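Local coordinates for phage-related protein (Bordetella bronchiseptica RB50, PDB 3BJQ) that probably serves as a phage major capsid protein, assembling with copies of itself into the shell that encloses the viral genome, at residues A135-D140 / P297-M302; E176-M181 / L247-D252. All coordinates share one frame; numbering follows the deposited sequence.

Contact 1: residues A135-D140 / P297-M302; sequences AKYNAD and PALSGM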
ATOM      1  N   ALA E 135      22.433 -23.408  48.638  1.00 39.49           N
ATOM      2  CA  ALA E 135      21.849 -22.648  49.739  1.00 40.80           C
ATOM      3  C   ALA E 135      20.431 -22.134  49.432  1.00 41.32           C
ATOM      4  O   ALA E 135      19.691 -21.785  50.336  1.00 43.26           O
ATOM      5  CB  ALA E 135      22.748 -21.478  50.097  1.00 41.43           C
ATOM      6  N   LYS E 136      20.046 -22.107  48.164  1.00 40.41           N
ATOM      7  CA  LYS E 136      18.740 -21.577  47.772  1.00 39.79           C
ATOM      8  C   LYS E 136      17.680 -22.655  47.789  1.00 39.36           C
ATOM      9  O   LYS E 136      16.520 -22.375  47.535  1.00 40.24           O
ATOM     10  CB  LYS E 136      18.799 -20.997  46.361  1.00 40.69           C
ATOM     11  CG  LYS E 136      20.037 -20.135  46.100  1.00 44.35           C
ATOM     12  CD  LYS E 136      19.870 -18.736  46.554  1.00 50.07           C
ATOM     13  CE  LYS E 136      19.451 -17.821  45.428  1.00 50.80           C
ATOM     14  NZ  LYS E 136      19.145 -16.485  46.030  1.00 54.42           N
ATOM     15  N   TYR E 137      18.065 -23.892  48.073  1.00 39.45           N
ATOM     16  CA  TYR E 137      17.123 -24.999  48.033  1.00 37.85           C
ATOM     17  C   TYR E 137      16.950 -25.604  49.405  1.00 38.62           C
ATOM     18  O   TYR E 137      17.885 -25.597  50.202  1.00 40.23           O
ATOM     19  CB  TYR E 137      17.650 -26.058  47.074  1.00 36.14           C
ATOM     20  CG  TYR E 137      17.803 -25.554  45.667  1.00 36.79           C
ATOM     21  CD1 TYR E 137      16.733 -25.605  44.772  1.00 36.52           C
ATOM     22  CD2 TYR E 137      18.997 -24.990  45.237  1.00 34.61           C
ATOM     23  CE1 TYR E 137      16.853 -25.131  43.494  1.00 36.46           C
ATOM     24  CE2 TYR E 137      19.130 -24.510  43.945  1.00 36.03           C
ATOM     25  CZ  TYR E 137      18.053 -24.590  43.079  1.00 33.97           C
ATOM     26  OH  TYR E 137      18.155 -24.131  41.794  1.00 32.50           O
ATOM     27  N   ASN E 138      15.762 -26.147  49.665  1.00 39.62           N
ATOM     28  CA  ASN E 138      15.539 -26.927  50.876  1.00 41.52           C
ATOM     29  C   ASN E 138      16.064 -28.347  50.616  1.00 41.80           C
ATOM     30  O   ASN E 138      16.299 -28.703  49.473  1.00 40.22           O
ATOM     31  CB  ASN E 138      14.072 -26.830  51.351  1.00 40.00           C
ATOM     32  CG  ASN E 138      13.116 -27.685  50.560  1.00 44.18           C
ATOM     33  OD1 ASN E 138      13.509 -28.648  49.914  1.00 50.09           O
ATOM     34  ND2 ASN E 138      11.825 -27.350  50.641  1.00 44.62           N
ATOM     35  N   ALA E 139      16.273 -29.128  51.676  1.00 43.28           N
ATOM     36  CA  ALA E 139      16.919 -30.439  51.597  1.00 42.67           C
ATOM     37  C   ALA E 139      16.196 -31.424  50.693  1.00 43.51           C
ATOM     38  O   ALA E 139      16.852 -32.287  50.117  1.00 45.33           O
ATOM     39  CB  ALA E 139      17.092 -31.043  53.020  1.00 44.77           C
ATOM     40  N   ASP E 140      14.871 -31.310  50.563  1.00 42.21           N
ATOM     41  CA  ASP E 140      14.115 -32.186  49.662  1.00 43.71           C
ATOM     42  C   ASP E 140      14.258 -31.797  48.183  1.00 40.79           C
ATOM     43  O   ASP E 140      13.790 -32.530  47.307  1.00 41.01           O
ATOM     44  CB  ASP E 140      12.620 -32.186  50.028  1.00 44.46           C
ATOM     45  CG  ASP E 140      12.331 -32.835  51.383  1.00 54.25           C
ATOM     46  OD1 ASP E 140      13.270 -33.136  52.156  1.00 61.91           O
ATOM     47  OD2 ASP E 140      11.132 -33.046  51.676  1.00 63.45           O
ATOM     48  N   PRO E 297      18.710 -11.819  36.777  1.00 32.94           N
ATOM     49  CA  PRO E 297      18.039 -13.085  37.085  1.00 32.43           C
ATOM     50  C   PRO E 297      17.586 -13.155  38.544  1.00 34.54           C
ATOM     51  O   PRO E 297      18.296 -12.690  39.420  1.00 31.35           O
ATOM     52  CB  PRO E 297      19.134 -14.136  36.839  1.00 31.81           C
ATOM     53  CG  PRO E 297      20.068 -13.473  35.878  1.00 35.79           C
ATOM     54  CD  PRO E 297      20.083 -12.035  36.269  1.00 32.14           C
ATOM     55  N   ALA E 298      16.422 -13.751  38.780  1.00 33.69           N
ATOM     56  CA  ALA E 298      15.851 -13.854  40.113  1.00 33.77           C
ATOM     57  C   ALA E 298      15.212 -15.244  40.254  1.00 34.47           C
ATOM     58  O   ALA E 298      14.526 -15.702  39.355  1.00 33.73           O
ATOM     59  CB  ALA E 298      14.826 -12.772  40.310  1.00 32.66           C
ATOM     60  N   LEU E 299      15.478 -15.915  41.371  1.00 35.06           N
ATOM     61  CA  LEU E 299      14.843 -17.187  41.667  1.00 35.94           C
ATOM     62  C   LEU E 299      13.543 -16.795  42.376  1.00 35.94           C
ATOM     63  O   LEU E 299      13.570 -16.175  43.409  1.00 37.71           O
ATOM     64  CB  LEU E 299      15.755 -18.059  42.551  1.00 38.48           C
ATOM     65  CG  LEU E 299      15.522 -19.571  42.461  1.00 37.54           C
ATOM     66  CD1 LEU E 299      16.677 -20.361  43.071  1.00 40.57           C
ATOM     67  CD2 LEU E 299      14.229 -19.944  43.101  1.00 34.39           C
ATOM     68  N   SER E 300      12.406 -17.109  41.773  1.00 36.27           N
ATOM     69  CA  SER E 300      11.112 -16.770  42.351  1.00 34.83           C
ATOM     70  C   SER E 300      10.432 -17.981  42.970  1.00 33.32           C
ATOM     71  O   SER E 300       9.722 -17.828  43.933  1.00 32.41           O
ATOM     72  CB  SER E 300      10.206 -16.090  41.286  1.00 35.15           C
ATOM     73  OG  SER E 300      10.203 -16.800  40.049  1.00 35.99           O
ATOM     74  N   GLY E 301      10.658 -19.180  42.423  1.00 34.07           N
ATOM     75  CA  GLY E 301       9.962 -20.390  42.858  1.00 33.76           C
ATOM     76  C   GLY E 301      10.866 -21.592  43.087  1.00 35.19           C
ATOM     77  O   GLY E 301      10.970 -22.472  42.239  1.00 35.57           O
HETATM   78  N   MSE E 302      11.481 -21.638  44.259  1.00 36.62           N
HETATM   79  CA  MSE E 302      12.409 -22.717  44.633  1.00 38.57           C
HETATM   80  C   MSE E 302      11.791 -24.104  44.517  1.00 37.66           C
HETATM   81  O   MSE E 302      12.432 -25.034  44.044  1.00 38.20           O
HETATM   82  CB  MSE E 302      12.948 -22.497  46.045  1.00 38.57           C
HETATM   83  CG  MSE E 302      13.897 -23.604  46.541  1.00 43.34           C
HETATM   84 SE   MSE E 302      12.957 -25.055  47.395  0.75 42.51          SE
HETATM   85  CE  MSE E 302      12.329 -23.953  48.951  1.00 38.51           C
TER
HETATM   86  O   HOH W   1      17.514 -14.900  43.381  1.00 40.71           O
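Tyr-137 and Met-302 bring the two backbones nearest, with their CA atoms 6.2 Å apart, and no direct hydrogen bond joins the segments. Met-302, a selenomethionine, does most of the touching. Its CG, anti to the backbone N (chi1 178°), lies against the carbonyl of Lys-136, with Met-302 CG 3.1 Å from Lys-136 O. Met-302 CG also meets the Tyr-137 ring obliquely, 3.9 Å from Tyr-137 CD1, as the two side chains slide past each other in opposite directions. Beyond CG the Met-302 chain bends twice, setting SE 3.8 Å from the backbone N of Asn-138 and CE 3.8 Å from Asn-138 ND2; the selenoether crosses the Asn-138 side chain at about a right angle. Leu-299 supplies the second apolar patch through one branch: its CD1 packs on Lys-136 CB at 4.0 Å and also approaches the phenol end of Tyr-137. The hydroxyl there is hydrogen-bonded to the carbonyl of Ala-131, which ties the ring back to the end of helix 105-131. A water accepts a bond from Leu-299 N at 3.0 Å and a weak one from Lys-136 NZ. Ile-130 and Phe-263 pack against Leu-299 as well. The contact thus joins two connections, one from helix 105-131 to strand 142-144 and one from strand 286-299 to strand 305-309, consistent with the junction between the P-domain, with its long spine helix, and the A-domain of an HK97-like capsid fold.

Contact 2: residues E176-M181 / L247-D252; sequences EPNRLM and LGYVSD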
ATOM      1  N   GLU E 176       4.588 -31.198  36.245  1.00 44.55           N
ATOM      2  CA  GLU E 176       5.838 -31.884  35.903  1.00 44.51           C
ATOM      3  C   GLU E 176       6.878 -30.831  35.573  1.00 41.74           C
ATOM      4  O   GLU E 176       6.544 -29.822  34.934  1.00 41.47           O
ATOM      5  CB  GLU E 176       5.653 -32.791  34.669  1.00 44.74           C
ATOM      6  CG  GLU E 176       4.669 -33.965  34.870  1.00 51.68           C
ATOM      7  CD  GLU E 176       5.167 -35.047  35.858  1.00 56.05           C
ATOM      8  OE1 GLU E 176       6.364 -35.429  35.816  1.00 60.05           O
ATOM      9  OE2 GLU E 176       4.343 -35.516  36.673  1.00 57.88           O
ATOM     10  N   PRO E 177       8.132 -31.046  36.010  1.00 39.67           N
ATOM     11  CA  PRO E 177       9.178 -30.149  35.532  1.00 37.99           C
ATOM     12  C   PRO E 177       9.312 -30.319  34.024  1.00 36.10           C
ATOM     13  O   PRO E 177       9.082 -31.413  33.516  1.00 35.34           O
ATOM     14  CB  PRO E 177      10.430 -30.634  36.265  1.00 36.65           C
ATOM     15  CG  PRO E 177      10.150 -31.998  36.678  1.00 40.91           C
ATOM     16  CD  PRO E 177       8.668 -32.082  36.908  1.00 39.11           C
ATOM     17  N   ASN E 178       9.637 -29.241  33.317  1.00 34.58           N
ATOM     18  CA  ASN E 178       9.741 -29.277  31.862  1.00 33.39           C
ATOM     19  C   ASN E 178      11.099 -28.854  31.309  1.00 33.64           C
ATOM     20  O   ASN E 178      11.275 -28.777  30.084  1.00 33.21           O
ATOM     21  CB  ASN E 178       8.626 -28.429  31.236  1.00 35.37           C
ATOM     22  CG  ASN E 178       8.643 -27.008  31.720  1.00 28.86           C
ATOM     23  OD1 ASN E 178       9.486 -26.629  32.533  1.00 35.19           O
ATOM     24  ND2 ASN E 178       7.719 -26.207  31.220  1.00 32.98           N
ATOM     25  N   ARG E 179      12.046 -28.589  32.204  1.00 32.08           N
ATOM     26  CA  ARG E 179      13.387 -28.212  31.818  1.00 33.48           C
ATOM     27  C   ARG E 179      14.383 -29.060  32.562  1.00 33.51           C
ATOM     28  O   ARG E 179      14.346 -29.095  33.781  1.00 34.42           O
ATOM     29  CB  ARG E 179      13.717 -26.786  32.221  1.00 35.30           C
ATOM     30  CG  ARG E 179      12.967 -25.740  31.538  1.00 40.76           C
ATOM     31  CD  ARG E 179      13.420 -25.504  30.113  1.00 42.92           C
ATOM     32  NE  ARG E 179      12.590 -24.423  29.605  1.00 43.28           N
ATOM     33  CZ  ARG E 179      11.351 -24.589  29.165  1.00 46.25           C
ATOM     34  NH1 ARG E 179      10.816 -25.797  29.108  1.00 43.07           N
ATOM     35  NH2 ARG E 179      10.658 -23.543  28.756  1.00 52.56           N
ATOM     36  N   LEU E 180      15.284 -29.711  31.838  1.00 31.74           N
ATOM     37  CA  LEU E 180      16.401 -30.420  32.480  1.00 30.83           C
ATOM     38  C   LEU E 180      17.678 -29.814  31.926  1.00 30.50           C
ATOM     39  O   LEU E 180      17.853 -29.778  30.718  1.00 29.35           O
ATOM     40  CB  LEU E 180      16.317 -31.940  32.240  1.00 30.87           C
ATOM     41  CG  LEU E 180      17.204 -32.863  33.109  1.00 32.84           C
ATOM     42  CD1 LEU E 180      16.530 -34.209  33.329  1.00 47.46           C
ATOM     43  CD2 LEU E 180      18.534 -33.054  32.468  1.00 36.47           C
HETATM   44  N   MSE E 181      18.525 -29.283  32.818  1.00 29.77           N
HETATM   45  CA  MSE E 181      19.823 -28.752  32.470  1.00 31.32           C
HETATM   46  C   MSE E 181      20.906 -29.797  32.787  1.00 31.33           C
HETATM   47  O   MSE E 181      21.120 -30.142  33.941  1.00 30.38           O
HETATM   48  CB  MSE E 181      20.110 -27.478  33.290  1.00 31.42           C
HETATM   49  CG  MSE E 181      21.259 -26.622  32.808  1.00 31.85           C
HETATM   50 SE   MSE E 181      23.055 -27.291  33.048  0.75 32.02          SE
HETATM   51  CE  MSE E 181      23.081 -27.497  34.944  1.00 24.33           C
ATOM     52  N   LEU E 247      16.923 -29.552  37.436  1.00 30.71           N
ATOM     53  CA  LEU E 247      15.595 -29.756  36.859  1.00 31.77           C
ATOM     54  C   LEU E 247      14.659 -28.685  37.351  1.00 31.47           C
ATOM     55  O   LEU E 247      14.730 -28.308  38.498  1.00 31.64           O
ATOM     56  CB  LEU E 247      14.972 -31.049  37.336  1.00 32.46           C
ATOM     57  CG  LEU E 247      15.186 -32.356  36.590  1.00 42.31           C
ATOM     58  CD1 LEU E 247      16.505 -33.034  37.018  1.00 41.52           C
ATOM     59  CD2 LEU E 247      13.980 -33.216  36.930  1.00 39.45           C
ATOM     60  N   GLY E 248      13.712 -28.263  36.525  1.00 31.04           N
ATOM     61  CA  GLY E 248      12.760 -27.271  36.982  1.00 31.81           C
ATOM     62  C   GLY E 248      11.530 -27.179  36.131  1.00 31.15           C
ATOM     63  O   GLY E 248      11.496 -27.682  35.006  1.00 30.07           O
ATOM     64  N   TYR E 249      10.498 -26.595  36.722  1.00 32.40           N
ATOM     65  CA  TYR E 249       9.333 -26.142  35.979  1.00 31.63           C
ATOM     66  C   TYR E 249       9.599 -24.673  35.667  1.00 31.78           C
ATOM     67  O   TYR E 249       9.709 -23.848  36.573  1.00 32.04           O
ATOM     68  CB  TYR E 249       8.012 -26.285  36.746  1.00 33.24           C
ATOM     69  CG  TYR E 249       6.912 -25.591  35.999  1.00 29.36           C
ATOM     70  CD1 TYR E 249       6.350 -26.169  34.885  1.00 28.93           C
ATOM     71  CD2 TYR E 249       6.484 -24.315  36.361  1.00 29.29           C
ATOM     72  CE1 TYR E 249       5.363 -25.513  34.155  1.00 31.45           C
ATOM     73  CE2 TYR E 249       5.504 -23.648  35.632  1.00 28.89           C
ATOM     74  CZ  TYR E 249       4.933 -24.259  34.539  1.00 30.13           C
ATOM     75  OH  TYR E 249       3.943 -23.616  33.809  1.00 31.86           O
ATOM     76  N   VAL E 250       9.740 -24.383  34.370  1.00 32.36           N
ATOM     77  CA  VAL E 250       9.934 -23.024  33.841  1.00 31.74           C
ATOM     78  C   VAL E 250       8.762 -22.787  32.914  1.00 32.71           C
ATOM     79  O   VAL E 250       8.496 -23.593  31.990  1.00 31.97           O
ATOM     80  CB  VAL E 250      11.256 -22.918  33.058  1.00 31.30           C
ATOM     81  CG1 VAL E 250      11.539 -21.468  32.593  1.00 32.86           C
ATOM     82  CG2 VAL E 250      12.409 -23.412  33.911  1.00 31.55           C
ATOM     83  N   SER E 251       7.996 -21.743  33.186  1.00 33.91           N
ATOM     84  CA  SER E 251       6.836 -21.475  32.354  1.00 35.14           C
ATOM     85  C   SER E 251       7.216 -21.362  30.865  1.00 35.10           C
ATOM     86  O   SER E 251       8.170 -20.671  30.503  1.00 34.20           O
ATOM     87  CB  SER E 251       6.123 -20.198  32.800  1.00 37.66           C
ATOM     88  OG  SER E 251       5.110 -19.881  31.882  1.00 39.86           O
ATOM     89  N   ASP E 252       6.428 -22.042  30.033  1.00 35.63           N
ATOM     90  CA  ASP E 252       6.552 -22.014  28.580  1.00 36.82           C
ATOM     91  C   ASP E 252       5.836 -20.801  27.958  1.00 34.50           C
ATOM     92  O   ASP E 252       5.728 -20.719  26.766  1.00 35.00           O
ATOM     93  CB  ASP E 252       5.947 -23.291  27.961  1.00 35.18           C
ATOM     94  CG  ASP E 252       6.858 -24.514  28.078  1.00 44.29           C
ATOM     95  OD1 ASP E 252       8.069 -24.365  28.329  1.00 41.15           O
ATOM     96  OD2 ASP E 252       6.349 -25.646  27.900  1.00 45.41           O
TER
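Arg-179 lays its aliphatic chain across Val-250 at about a right angle, with CG only 3.4 Å from Val-250 CG2. The chain bends at chi2 (-75°), and farther out the guanidinium passes one face over the carbonyl O of Val-250 and turns an edge to Asp-252. Guanidinium and carboxylate are nearly coplanar in this salt bridge: Arg-179 NH2 donates to Asp-252 OD1 at 2.7 Å, whereas the bond from NH1 to the same oxygen is weak. NH1 also bonds to the carbonyl of Asn-178, approaching from above the carbonyl plane. Glu-220 lies close by, giving Arg-179 a long, weak ion pair and setting a like charge beside Asp-252.

Asn-178 uses both ends of its amide on the backbone of Val-250. Asn-178 OD1 accepts from Val-250 N at 2.9 Å through an almost straight bond (174°) on a lone pair, and Asn-178 ND2 donates to Val-250 O at 2.8 Å. Such a two-bond grip fixes the amide's orientation and continues the pairing where regular strand bonding stops. Just before it, Gly-248 O accepts from the backbone N of both Asn-178 and Arg-179, a classic beta bulge, while Gly-248 N returns a bond to Arg-179 O. On the other side of the sheet from Arg-179, Leu-180 and Leu-247 lie side by side, their CD1 atoms 3.9 Å apart, and Pro-177 CG reaches Leu-247 CD2 at 4.0 Å.

Helix 158-173 covers this leucine face, contributing Val-162, Ala-165 and Ile-169. Antiparallel strands 179-183 and 245-248 sit at the middle of the six-stranded sheet, flanked by strands 221-230 and 305-309 respectively.

Overall arrangement
Contact 2 is nested along the chain inside the loop closed by contact 1. Their centres lie 14 Å apart and their nearest atoms about 6 Å, so they do not touch directly. Ser-262 and Phe-263 link them: Ser-262 bonds to Ser-251 and Ser-300, and the backbone of Phe-263 bonds to Tyr-249, Ser-300 and Gly-301. Contact 2 pairs two central strands of the six-stranded sheet and the loops beside them, whereas contact 1 brings the end of strand 286-299, of the five-stranded sheet, against the loop that leads to strand 142-144 of the six-stranded one. A tetraethylene glycol, probably from the crystallisation liquor, lies about 3 Å from the side chain of Tyr-249; Glu-176 makes long, weak ion pairs with Arg-184 and Arg-228 of a neighbouring subunit.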